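Local structure of Atp-dependent DNA ligase (Psychromonas sp., 4D05) at residues L27-G36 with F57-W67; W90-F98 with P124-Q132. The protein probably seals nicks in duplex DNA at the expense of ATP, through an enzyme-adenylate intermediate. One frame throughout, in Å; residues are numbered along the deposited sequence.

Interaction 1: residues L27-G36 with F57-W67. With AMP (adenosine monophosphate), chain H; SO4 (sulfate ion), chain G.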
loop_
_atom_site.group_PDB
_atom_site.type_symbol
_atom_site.label_atom_id
_atom_site.label_comp_id
_atom_site.label_asym_id
_atom_site.label_seq_id
_atom_site.Cartn_x
_atom_site.Cartn_y
_atom_site.Cartn_z
ATOM N N LEU A 27 -2.146 6.219 0.519
ATOM C CA LEU A 27 -1.346 7.124 1.352
ATOM C C LEU A 27 -0.438 6.313 2.277
ATOM O O LEU A 27 -0.849 5.311 2.839
ATOM C CB LEU A 27 -2.250 8.009 2.221
ATOM C CG LEU A 27 -3.258 8.865 1.482
ATOM C CD1 LEU A 27 -3.984 9.814 2.454
ATOM C CD2 LEU A 27 -2.584 9.645 0.360
ATOM N N ASP A 28 0.806 6.765 2.405
ATOM C CA ASP A 28 1.788 6.099 3.260
ATOM C C ASP A 28 1.757 6.792 4.622
ATOM O O ASP A 28 2.561 7.683 4.916
ATOM C CB ASP A 28 3.171 6.233 2.645
ATOM C CG ASP A 28 4.208 5.329 3.307
ATOM O OD1 ASP A 28 3.881 4.339 3.988
ATOM O OD2 ASP A 28 5.388 5.590 3.067
ATOM N N GLY A 29 0.813 6.366 5.434
ATOM C CA GLY A 29 0.671 6.883 6.793
ATOM C C GLY A 29 0.516 5.776 7.801
ATOM O O GLY A 29 0.988 4.654 7.601
ATOM N N ILE A 30 -0.157 6.100 8.910
ATOM C CA ILE A 30 -0.433 5.141 9.948
ATOM C C ILE A 30 -1.938 4.935 9.997
ATOM O O ILE A 30 -2.684 5.893 10.215
ATOM C CB ILE A 30 0.065 5.663 11.317
ATOM C CG1 ILE A 30 1.598 5.690 11.341
ATOM C CG2 ILE A 30 -0.445 4.791 12.459
ATOM C CD1 ILE A 30 2.248 4.318 11.273
ATOM N N ARG A 31 -2.376 3.696 9.783
ATOM C CA ARG A 31 -3.798 3.430 9.785
ATOM C C ARG A 31 -4.387 3.642 11.169
ATOM O O ARG A 31 -3.777 3.279 12.167
ATOM C CB ARG A 31 -4.070 2.001 9.352
ATOM C CG ARG A 31 -5.541 1.771 9.080
ATOM C CD ARG A 31 -5.832 0.417 8.495
ATOM N NE ARG A 31 -7.257 0.258 8.298
ATOM C CZ ARG A 31 -7.812 -0.435 7.316
ATOM N NH1 ARG A 31 -7.080 -1.073 6.449
ATOM N NH2 ARG A 31 -9.112 -0.492 7.235
ATOM N N ALA A 32 -5.581 4.220 11.227
ATOM C CA ALA A 32 -6.285 4.407 12.493
ATOM C C ALA A 32 -7.767 4.118 12.288
ATOM O O ALA A 32 -8.349 4.485 11.271
ATOM C CB ALA A 32 -6.088 5.818 13.030
ATOM N N TYR A 33 -8.361 3.467 13.281
ATOM C CA TYR A 33 -9.776 3.210 13.333
ATOM C C TYR A 33 -10.358 4.089 14.428
ATOM O O TYR A 33 -9.949 4.026 15.593
ATOM C CB TYR A 33 -10.001 1.742 13.663
ATOM C CG TYR A 33 -11.427 1.354 13.930
ATOM C CD1 TYR A 33 -12.288 1.125 12.912
ATOM C CD2 TYR A 33 -11.887 1.162 15.212
ATOM C CE1 TYR A 33 -13.615 0.726 13.159
ATOM C CE2 TYR A 33 -13.184 0.774 15.468
ATOM C CZ TYR A 33 -14.046 0.585 14.437
ATOM O OH TYR A 33 -15.350 0.203 14.656
ATOM N N TRP A 34 -11.298 4.931 14.026
ATOM C CA TRP A 34 -12.058 5.759 14.967
ATOM C C TRP A 34 -13.317 5.045 15.349
ATOM O O TRP A 34 -14.170 4.753 14.515
ATOM C CB TRP A 34 -12.387 7.098 14.327
ATOM C CG TRP A 34 -13.342 7.974 15.072
ATOM C CD1 TRP A 34 -14.646 8.173 14.767
ATOM C CD2 TRP A 34 -13.070 8.790 16.221
ATOM N NE1 TRP A 34 -15.214 9.064 15.642
ATOM C CE2 TRP A 34 -14.268 9.464 16.545
ATOM C CE3 TRP A 34 -11.940 9.028 16.995
ATOM C CZ2 TRP A 34 -14.361 10.339 17.615
ATOM C CZ3 TRP A 34 -12.031 9.901 18.046
ATOM C CH2 TRP A 34 -13.232 10.546 18.352
ATOM N N ASN A 35 -13.439 4.738 16.646
ATOM C CA ASN A 35 -14.554 3.942 17.076
ATOM C C ASN A 35 -15.731 4.773 17.567
ATOM O O ASN A 35 -16.686 4.210 18.099
ATOM C CB ASN A 35 -14.133 2.920 18.139
ATOM C CG ASN A 35 -13.748 3.551 19.465
ATOM O OD1 ASN A 35 -13.775 4.739 19.614
ATOM N ND2 ASN A 35 -13.402 2.716 20.440
ATOM N N GLY A 36 -15.636 6.094 17.418
ATOM C CA GLY A 36 -16.631 7.018 17.919
ATOM C C GLY A 36 -16.160 7.869 19.079
ATOM O O GLY A 36 -16.750 8.896 19.370
ATOM N N PHE A 57 -14.826 15.539 16.046
ATOM C CA PHE A 57 -15.159 14.373 15.226
ATOM C C PHE A 57 -16.570 13.881 15.535
ATOM O O PHE A 57 -17.014 13.906 16.694
ATOM C CB PHE A 57 -14.186 13.202 15.481
ATOM C CG PHE A 57 -12.790 13.387 14.911
ATOM C CD1 PHE A 57 -12.356 14.601 14.373
ATOM C CD2 PHE A 57 -11.928 12.318 14.926
ATOM C CE1 PHE A 57 -11.053 14.725 13.877
ATOM C CE2 PHE A 57 -10.638 12.408 14.457
ATOM C CZ PHE A 57 -10.183 13.622 13.912
ATOM N N PRO A 58 -17.283 13.419 14.516
ATOM C CA PRO A 58 -18.591 12.786 14.713
ATOM C C PRO A 58 -18.422 11.408 15.366
ATOM O O PRO A 58 -17.312 10.896 15.405
ATOM C CB PRO A 58 -19.118 12.639 13.289
ATOM C CG PRO A 58 -17.893 12.471 12.469
ATOM C CD PRO A 58 -16.863 13.381 13.108
ATOM N N THR A 59 -19.492 10.843 15.905
ATOM C CA THR A 59 -19.383 9.575 16.598
ATOM C C THR A 59 -19.516 8.389 15.637
ATOM O O THR A 59 -19.345 7.233 16.028
ATOM C CB THR A 59 -20.327 9.466 17.807
ATOM O OG1 THR A 59 -21.635 9.857 17.425
ATOM C CG2 THR A 59 -19.859 10.402 18.934
ATOM N N THR A 60 -19.789 8.678 14.364
ATOM C CA THR A 60 -19.797 7.639 13.331
ATOM C C THR A 60 -18.408 7.004 13.287
ATOM O O THR A 60 -17.408 7.716 13.279
ATOM C CB THR A 60 -20.088 8.265 11.976
ATOM O OG1 THR A 60 -21.353 8.947 12.030
ATOM C CG2 THR A 60 -20.120 7.226 10.890
ATOM N N ALA A 61 -18.325 5.679 13.305
ATOM C CA ALA A 61 -17.020 5.031 13.177
ATOM C C ALA A 61 -16.411 5.309 11.813
ATOM O O ALA A 61 -17.108 5.335 10.802
ATOM C CB ALA A 61 -17.148 3.551 13.394
HETATM N N MSE A 62 -15.102 5.528 11.806
HETATM C CA MSE A 62 -14.388 5.876 10.587
HETATM C C MSE A 62 -13.041 5.146 10.477
HETATM O O MSE A 62 -12.357 4.947 11.470
HETATM C CB MSE A 62 -14.114 7.417 10.524
HETATM C CG MSE A 62 -15.430 8.278 10.591
HETATM SE SE MSE A 62 -15.051 10.178 10.465
HETATM C CE MSE A 62 -14.438 10.417 12.303
ATOM N N ASP A 63 -12.674 4.776 9.252
ATOM C CA ASP A 63 -11.376 4.187 8.934
ATOM C C ASP A 63 -10.579 5.190 8.124
ATOM O O ASP A 63 -11.095 5.724 7.184
ATOM C CB ASP A 63 -11.585 2.968 8.066
ATOM C CG ASP A 63 -11.197 1.714 8.730
ATOM O OD1 ASP A 63 -11.816 1.354 9.744
ATOM O OD2 ASP A 63 -10.287 1.045 8.210
ATOM N N GLY A 64 -9.321 5.444 8.492
ATOM C CA GLY A 64 -8.515 6.407 7.774
ATOM C C GLY A 64 -7.036 6.227 8.012
ATOM O O GLY A 64 -6.593 5.273 8.676
ATOM N N GLU A 65 -6.288 7.144 7.428
ATOM C CA GLU A 65 -4.827 7.151 7.578
ATOM C C GLU A 65 -4.431 8.438 8.309
ATOM O O GLU A 65 -4.827 9.529 7.873
ATOM C CB GLU A 65 -4.146 7.199 6.205
ATOM C CG GLU A 65 -4.087 5.904 5.469
ATOM C CD GLU A 65 -3.166 4.837 6.044
ATOM O OE1 GLU A 65 -1.974 5.088 6.387
ATOM O OE2 GLU A 65 -3.601 3.686 6.005
ATOM N N LEU A 66 -3.663 8.329 9.391
ATOM C CA LEU A 66 -3.022 9.510 9.963
ATOM C C LEU A 66 -1.878 9.835 9.005
ATOM O O LEU A 66 -1.012 8.982 8.738
ATOM C CB LEU A 66 -2.516 9.224 11.369
ATOM C CG LEU A 66 -3.599 8.811 12.369
ATOM C CD1 LEU A 66 -2.992 8.337 13.669
ATOM C CD2 LEU A 66 -4.553 9.963 12.641
ATOM N N TRP A 67 -1.860 11.061 8.498
ATOM C CA TRP A 67 -0.946 11.407 7.422
ATOM C C TRP A 67 -0.725 12.904 7.387
ATOM O O TRP A 67 -1.620 13.703 7.701
ATOM C CB TRP A 67 -1.593 10.940 6.129
ATOM C CG TRP A 67 -0.870 11.126 4.814
ATOM C CD1 TRP A 67 0.072 10.290 4.249
ATOM C CD2 TRP A 67 -1.139 12.143 3.834
ATOM N NE1 TRP A 67 0.401 10.753 2.970
ATOM C CE2 TRP A 67 -0.348 11.865 2.700
ATOM C CE3 TRP A 67 -1.994 13.234 3.800
ATOM C CZ2 TRP A 67 -0.366 12.683 1.564
ATOM C CZ3 TRP A 67 -2.011 14.035 2.665
ATOM C CH2 TRP A 67 -1.214 13.740 1.566
HETATM P P AMP H . 0.191 -0.570 1.204
HETATM O O1P AMP H . 0.477 -1.925 0.623
HETATM O O2P AMP H . 1.054 0.118 2.245
HETATM O "O5'" AMP H . -1.336 -0.578 1.635
HETATM C "C5'" AMP H . -1.819 0.673 2.068
HETATM C "C4'" AMP H . -2.578 0.420 3.334
HETATM O "O4'" AMP H . -3.153 1.610 3.828
HETATM C "C3'" AMP H . -3.676 -0.536 3.006
HETATM O "O3'" AMP H . -3.658 -1.479 4.089
HETATM C "C2'" AMP H . -4.919 0.306 3.012
HETATM O "O2'" AMP H . -5.821 -0.603 3.647
HETATM C "C1'" AMP H . -4.563 1.651 3.713
HETATM N N9 AMP H . -4.803 2.827 2.807
HETATM C C8 AMP H . -3.993 3.870 2.471
HETATM N N7 AMP H . -4.567 4.716 1.580
HETATM C C5 AMP H . -5.811 4.221 1.388
HETATM C C6 AMP H . -6.945 4.581 0.533
HETATM N N6 AMP H . -6.873 5.676 -0.239
HETATM N N1 AMP H . -8.029 3.802 0.620
HETATM C C2 AMP H . -8.087 2.681 1.351
HETATM N N3 AMP H . -7.103 2.275 2.135
HETATM C C4 AMP H . -5.958 2.997 2.183
HETATM S S SO4 G . -22.127 4.165 12.208
HETATM O O1 SO4 G . -22.908 5.425 12.265
HETATM O O2 SO4 G . -23.039 3.111 12.714
HETATM O O3 SO4 G . -21.777 3.858 10.753
HETATM O O4 SO4 G . -20.913 4.247 13.108
HETATM O O HOH W 1 1.824 9.047 0.978
#
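Trp34 and Phe57 meet edge to face: the Phe57 edge points at the six-membered ring of Trp34, centroids 5.1 Å apart and planes at 75°. Gly36 C lies over the opposite indole face, toward the rim. At the indole edge, Trp34 NE1 donates to Pro58 O (2.8 Å), the acceptor tilted out of the ring plane. Met62, a selenomethionine, lays CE over the Phe57 side of the indole, a Met-aromatic contact. At the other end, Leu27 spreads over one face of Trp67, with CB above the five-membered ring. A water at the Trp67 edge accepts from Trp67 NE1 and Asp28 N. Between these ends, strands 30-34 and 62-67 pair antiparallel in the mixed sheet of the nucleotidyltransferase domain. Six backbone hydrogen bonds join them, in the pairs Ile30-Leu66, Ala32-Gly64 and Trp34-Met62. Arg31, Tyr33, Asp63 and Glu65 share one face, which holds the AMP site at the Arg31-Glu65 end. The Arg31-Asp63 salt bridge is doubtful in geometry, its modelled atoms being too close. An extended chain, with CG opposite the backbone N (chi1 -169°), brings Arg31 NH1 to 3.1 Å from AMP O2'. Leu27 N donates almost straight to AMP N7 (3.0 Å, 175°).

Interaction 2: residues W90-F98 with P124-Q132; sequences WKQIKFMIF and PYLQMIEQQ. With AMP (adenosine monophosphate), chain H.
Phe98 and Ile129 meet at the AMP base. Ile129 CD1 sits at the edge of the Phe98 ring, 3.9 Å from Phe98 CD2. The face of that ring lies against the adenine, with AMP N3 over its centre and AMP C2 3.5 Å from Phe98 CG. Phe98 CG stands between the backbone N and the carbonyl carbon (chi1 56°), which lays the ring against the base. Replacing Phe98 with an alanine would probably strip the adenine of this stacking face and leave Ile129 CD1 without the ring edge it packs on. Ile129 CD1 also comes within 3.7 Å of AMP N6, while its CG1 rests on Met96 CB.

Behind this shell, Ile129 N donates to Ile97 O (3.1 Å), fixing the start of the loop after strand 126-128. A water bridges the same spot: it donates to Ile97 O and Ile129 O and accepts from Gln131 NE2. Further back, Ile97 N bonds to Gln127 O (2.9 Å), Gln127 N to Phe95 O and Phe95 N to Tyr125 O. On the face of Phe95 and Ile97, Leu126 CD1 fits between Phe95 CD2 and Ile97 CG2, 3.7 Å from each. Helix 107-121 covers this side, with Val118 on Ile97 and Met114 on Met128. On the other face, the selenium of Met96, a selenomethionine, packs on Gln127 CB. Lys94 sends its amine to Ile68 O. The two parallel strands and helix 107-121 form a beta-alpha-beta unit at the edge of the sheet, and the C-terminal ends of the two strands, with Phe98 and Ile129, supply one wall of the adenine pocket.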
loop_
_atom_site.group_PDB
_atom_site.type_symbol
_atom_site.label_atom_id
_atom_site.label_comp_id
_atom_site.label_asym_id
_atom_site.label_seq_id
_atom_site.Cartn_x
_atom_site.Cartn_y
_atom_site.Cartn_z
ATOM N N TRP A 90 0.779 16.759 16.876
ATOM C CA TRP A 90 -0.411 16.292 16.165
ATOM C C TRP A 90 -1.064 17.386 15.319
ATOM O O TRP A 90 -1.871 17.100 14.456
ATOM C CB TRP A 90 -1.444 15.672 17.136
ATOM C CG TRP A 90 -1.120 14.307 17.666
ATOM C CD1 TRP A 90 -0.176 13.986 18.622
ATOM C CD2 TRP A 90 -1.738 13.073 17.294
ATOM N NE1 TRP A 90 -0.187 12.641 18.869
ATOM C CE2 TRP A 90 -1.121 12.049 18.048
ATOM C CE3 TRP A 90 -2.745 12.731 16.386
ATOM C CZ2 TRP A 90 -1.492 10.717 17.929
ATOM C CZ3 TRP A 90 -3.108 11.403 16.263
ATOM C CH2 TRP A 90 -2.488 10.414 17.033
ATOM N N LYS A 91 -0.721 18.646 15.546
ATOM C CA LYS A 91 -1.369 19.719 14.789
ATOM C C LYS A 91 -1.148 19.632 13.275
ATOM O O LYS A 91 -1.957 20.140 12.491
ATOM C CB LYS A 91 -0.905 21.081 15.329
ATOM C CG LYS A 91 0.512 21.454 14.970
ATOM C CD LYS A 91 1.028 22.593 15.824
ATOM C CE LYS A 91 2.456 22.925 15.438
ATOM N NZ LYS A 91 3.000 24.059 16.184
ATOM N N GLN A 92 -0.060 18.992 12.859
ATOM C CA GLN A 92 0.220 18.851 11.432
ATOM C C GLN A 92 -0.387 17.597 10.811
ATOM O O GLN A 92 -0.333 17.419 9.586
ATOM C CB GLN A 92 1.699 18.851 11.193
ATOM C CG GLN A 92 2.412 17.691 11.745
ATOM C CD GLN A 92 3.899 18.009 11.898
ATOM O OE1 GLN A 92 4.608 18.325 10.903
ATOM N NE2 GLN A 92 4.382 17.951 13.149
ATOM N N ILE A 93 -0.924 16.716 11.647
ATOM C CA ILE A 93 -1.551 15.480 11.180
ATOM C C ILE A 93 -3.001 15.706 10.710
ATOM O O ILE A 93 -3.720 16.520 11.258
ATOM C CB ILE A 93 -1.500 14.399 12.299
ATOM C CG1 ILE A 93 -0.050 14.116 12.656
ATOM C CG2 ILE A 93 -2.186 13.134 11.862
ATOM C CD1 ILE A 93 0.121 13.045 13.694
ATOM N N LYS A 94 -3.398 14.994 9.669
ATOM C CA LYS A 94 -4.782 14.904 9.264
ATOM C C LYS A 94 -5.174 13.434 9.325
ATOM O O LYS A 94 -4.399 12.544 8.911
ATOM C CB LYS A 94 -4.984 15.406 7.823
ATOM C CG LYS A 94 -4.630 16.866 7.667
ATOM C CD LYS A 94 -4.199 17.248 6.280
ATOM C CE LYS A 94 -2.840 16.630 5.931
ATOM N NZ LYS A 94 -2.320 17.258 4.712
ATOM N N PHE A 95 -6.367 13.182 9.862
ATOM C CA PHE A 95 -7.031 11.884 9.759
ATOM C C PHE A 95 -7.763 11.873 8.433
ATOM O O PHE A 95 -8.791 12.561 8.257
ATOM C CB PHE A 95 -7.978 11.676 10.947
ATOM C CG PHE A 95 -8.597 10.288 11.045
ATOM C CD1 PHE A 95 -7.879 9.139 10.778
ATOM C CD2 PHE A 95 -9.915 10.151 11.434
ATOM C CE1 PHE A 95 -8.471 7.875 10.899
ATOM C CE2 PHE A 95 -10.494 8.909 11.566
ATOM C CZ PHE A 95 -9.778 7.761 11.273
HETATM N N MSE A 96 -7.175 11.159 7.479
HETATM C CA MSE A 96 -7.643 11.097 6.107
HETATM C C MSE A 96 -8.502 9.872 5.947
HETATM O O MSE A 96 -7.997 8.747 5.907
HETATM C CB MSE A 96 -6.424 10.980 5.148
HETATM C CG MSE A 96 -5.388 12.092 5.278
HETATM SE SE MSE A 96 -5.898 13.850 4.702
HETATM C CE MSE A 96 -6.219 13.433 2.824
ATOM N N ILE A 97 -9.819 10.073 5.867
ATOM C CA ILE A 97 -10.719 8.932 5.932
ATOM C C ILE A 97 -11.010 8.307 4.593
ATOM O O ILE A 97 -11.102 9.003 3.571
ATOM C CB ILE A 97 -11.991 9.277 6.710
ATOM C CG1 ILE A 97 -12.849 10.311 5.977
ATOM C CG2 ILE A 97 -11.584 9.751 8.123
ATOM C CD1 ILE A 97 -14.240 10.526 6.619
ATOM N N PHE A 98 -11.202 6.992 4.631
ATOM C CA PHE A 98 -11.503 6.245 3.437
ATOM C C PHE A 98 -12.647 5.224 3.623
ATOM O O PHE A 98 -13.059 4.617 2.650
ATOM C CB PHE A 98 -10.220 5.578 2.858
ATOM C CG PHE A 98 -9.488 4.682 3.823
ATOM C CD1 PHE A 98 -10.001 3.466 4.168
ATOM C CD2 PHE A 98 -8.265 5.037 4.349
ATOM C CE1 PHE A 98 -9.325 2.622 5.049
ATOM C CE2 PHE A 98 -7.590 4.173 5.221
ATOM C CZ PHE A 98 -8.134 2.974 5.550
ATOM N N PRO A 124 -9.529 21.185 10.467
ATOM C CA PRO A 124 -8.296 20.866 9.752
ATOM C C PRO A 124 -7.841 19.426 9.963
ATOM O O PRO A 124 -7.106 18.890 9.119
ATOM C CB PRO A 124 -7.277 21.844 10.364
ATOM C CG PRO A 124 -7.793 22.098 11.741
ATOM C CD PRO A 124 -9.287 22.161 11.548
ATOM N N TYR A 125 -8.277 18.792 11.049
ATOM C CA TYR A 125 -7.732 17.489 11.436
ATOM C C TYR A 125 -8.490 16.318 10.803
ATOM O O TYR A 125 -8.059 15.177 10.922
ATOM C CB TYR A 125 -7.745 17.346 12.957
ATOM C CG TYR A 125 -7.207 18.535 13.681
ATOM C CD1 TYR A 125 -5.930 19.019 13.418
ATOM C CD2 TYR A 125 -7.983 19.193 14.631
ATOM C CE1 TYR A 125 -5.443 20.147 14.084
ATOM C CE2 TYR A 125 -7.515 20.305 15.290
ATOM C CZ TYR A 125 -6.244 20.781 15.016
ATOM O OH TYR A 125 -5.770 21.895 15.661
ATOM N N LEU A 126 -9.599 16.602 10.114
ATOM C CA LEU A 126 -10.429 15.538 9.521
ATOM C C LEU A 126 -10.720 15.877 8.076
ATOM O O LEU A 126 -11.324 16.922 7.762
ATOM C CB LEU A 126 -11.756 15.340 10.274
ATOM C CG LEU A 126 -12.674 14.225 9.768
ATOM C CD1 LEU A 126 -12.062 12.857 10.065
ATOM C CD2 LEU A 126 -14.061 14.304 10.393
ATOM N N GLN A 127 -10.242 15.018 7.184
ATOM C CA GLN A 127 -10.367 15.259 5.744
ATOM C C GLN A 127 -10.681 13.958 4.992
ATOM O O GLN A 127 -10.422 12.902 5.519
ATOM C CB GLN A 127 -9.118 16.005 5.233
ATOM C CG GLN A 127 -9.512 17.502 5.170
ATOM C CD GLN A 127 -8.598 18.502 5.812
ATOM O OE1 GLN A 127 -7.380 18.547 5.545
ATOM N NE2 GLN A 127 -9.192 19.390 6.618
HETATM N N MSE A 128 -11.333 14.047 3.824
HETATM C CA MSE A 128 -11.710 12.843 3.060
HETATM C C MSE A 128 -10.669 12.635 1.970
HETATM O O MSE A 128 -10.295 13.588 1.294
HETATM C CB MSE A 128 -13.111 12.976 2.430
HETATM C CG MSE A 128 -13.823 11.624 2.240
HETATM SE SE MSE A 128 -15.225 11.500 1.084
HETATM C CE MSE A 128 -14.585 12.357 -0.542
ATOM N N ILE A 129 -10.193 11.408 1.819
ATOM C CA ILE A 129 -9.368 11.078 0.673
ATOM C C ILE A 129 -10.248 11.195 -0.577
ATOM O O ILE A 129 -11.338 10.665 -0.623
ATOM C CB ILE A 129 -8.770 9.671 0.818
ATOM C CG1 ILE A 129 -7.881 9.632 2.074
ATOM C CG2 ILE A 129 -7.966 9.327 -0.411
ATOM C CD1 ILE A 129 -7.301 8.277 2.411
ATOM N N GLU A 130 -9.769 11.901 -1.593
ATOM C CA GLU A 130 -10.522 12.040 -2.840
ATOM C C GLU A 130 -10.790 10.686 -3.512
ATOM O O GLU A 130 -9.901 9.832 -3.594
ATOM C CB GLU A 130 -9.762 12.971 -3.799
ATOM C CG GLU A 130 -10.487 13.245 -5.111
ATOM C CD GLU A 130 -9.644 14.008 -6.148
ATOM O OE1 GLU A 130 -8.446 14.322 -5.896
ATOM O OE2 GLU A 130 -10.200 14.293 -7.237
ATOM N N GLN A 131 -12.022 10.504 -3.984
ATOM C CA GLN A 131 -12.462 9.284 -4.642
ATOM C C GLN A 131 -12.963 9.684 -6.030
ATOM O O GLN A 131 -13.863 10.552 -6.170
ATOM C CB GLN A 131 -13.604 8.620 -3.851
ATOM C CG GLN A 131 -13.255 8.177 -2.389
ATOM C CD GLN A 131 -12.406 6.915 -2.364
ATOM O OE1 GLN A 131 -12.278 6.217 -3.369
ATOM N NE2 GLN A 131 -11.855 6.593 -1.188
ATOM N N GLN A 132 -12.357 9.090 -7.062
ATOM C CA GLN A 132 -12.710 9.456 -8.433
ATOM C C GLN A 132 -12.979 8.246 -9.304
ATOM O O GLN A 132 -12.520 7.152 -9.041
ATOM C CB GLN A 132 -11.626 10.338 -9.072
ATOM C CG GLN A 132 -10.240 9.711 -9.174
ATOM C CD GLN A 132 -9.157 10.732 -9.616
ATOM O OE1 GLN A 132 -9.155 11.199 -10.756
ATOM N NE2 GLN A 132 -8.242 11.067 -8.714
HETATM P P AMP H . 0.191 -0.570 1.204
HETATM O O1P AMP H . 0.477 -1.925 0.623
HETATM O O2P AMP H . 1.054 0.118 2.245
HETATM O "O5'" AMP H . -1.336 -0.578 1.635
HETATM C "C5'" AMP H . -1.819 0.673 2.068
HETATM C "C4'" AMP H . -2.578 0.420 3.334
HETATM O "O4'" AMP H . -3.153 1.610 3.828
HETATM C "C3'" AMP H . -3.676 -0.536 3.006
HETATM O "O3'" AMP H . -3.658 -1.479 4.089
HETATM C "C2'" AMP H . -4.919 0.306 3.012
HETATM O "O2'" AMP H . -5.821 -0.603 3.647
HETATM C "C1'" AMP H . -4.563 1.651 3.713
HETATM N N9 AMP H . -4.803 2.827 2.807
HETATM C C8 AMP H . -3.993 3.870 2.471
HETATM N N7 AMP H . -4.567 4.716 1.580
HETATM C C5 AMP H . -5.811 4.221 1.388
HETATM C C6 AMP H . -6.945 4.581 0.533
HETATM N N6 AMP H . -6.873 5.676 -0.239
HETATM N N1 AMP H . -8.029 3.802 0.620
HETATM C C2 AMP H . -8.087 2.681 1.351
HETATM N N3 AMP H . -7.103 2.275 2.135
HETATM C C4 AMP H . -5.958 2.997 2.183
HETATM O O HOH W 2 -12.217 8.573 0.881
#

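In the fold
Interactions 1 and 2 are neighbouring parts of one mixed sheet, their centres about 8 Å apart. Strand 62-67 of interaction 1 lies next to strand 94-99, which interaction 2 in turn pairs with strand 126-128. The seam is probably hydrogen-bonded at Glu65 N to Met96 O (2.8 Å) and at Phe98 N to Asp63 O (2.9 Å). The Phe95 ring packs over strands 30-34 and 62-67, with CE1 3.4 Å from Ala32 O and 3.5 Å from Gly64 CA. Both contacts reach AMP. Residues 27-36 and 57-67 bring Leu27, Arg31 and Glu65; residues 90-98 and 124-132 bring Phe98 and Ile129. Ser24, Glu25 and Lys174 hydrogen-bond to the same nucleotide.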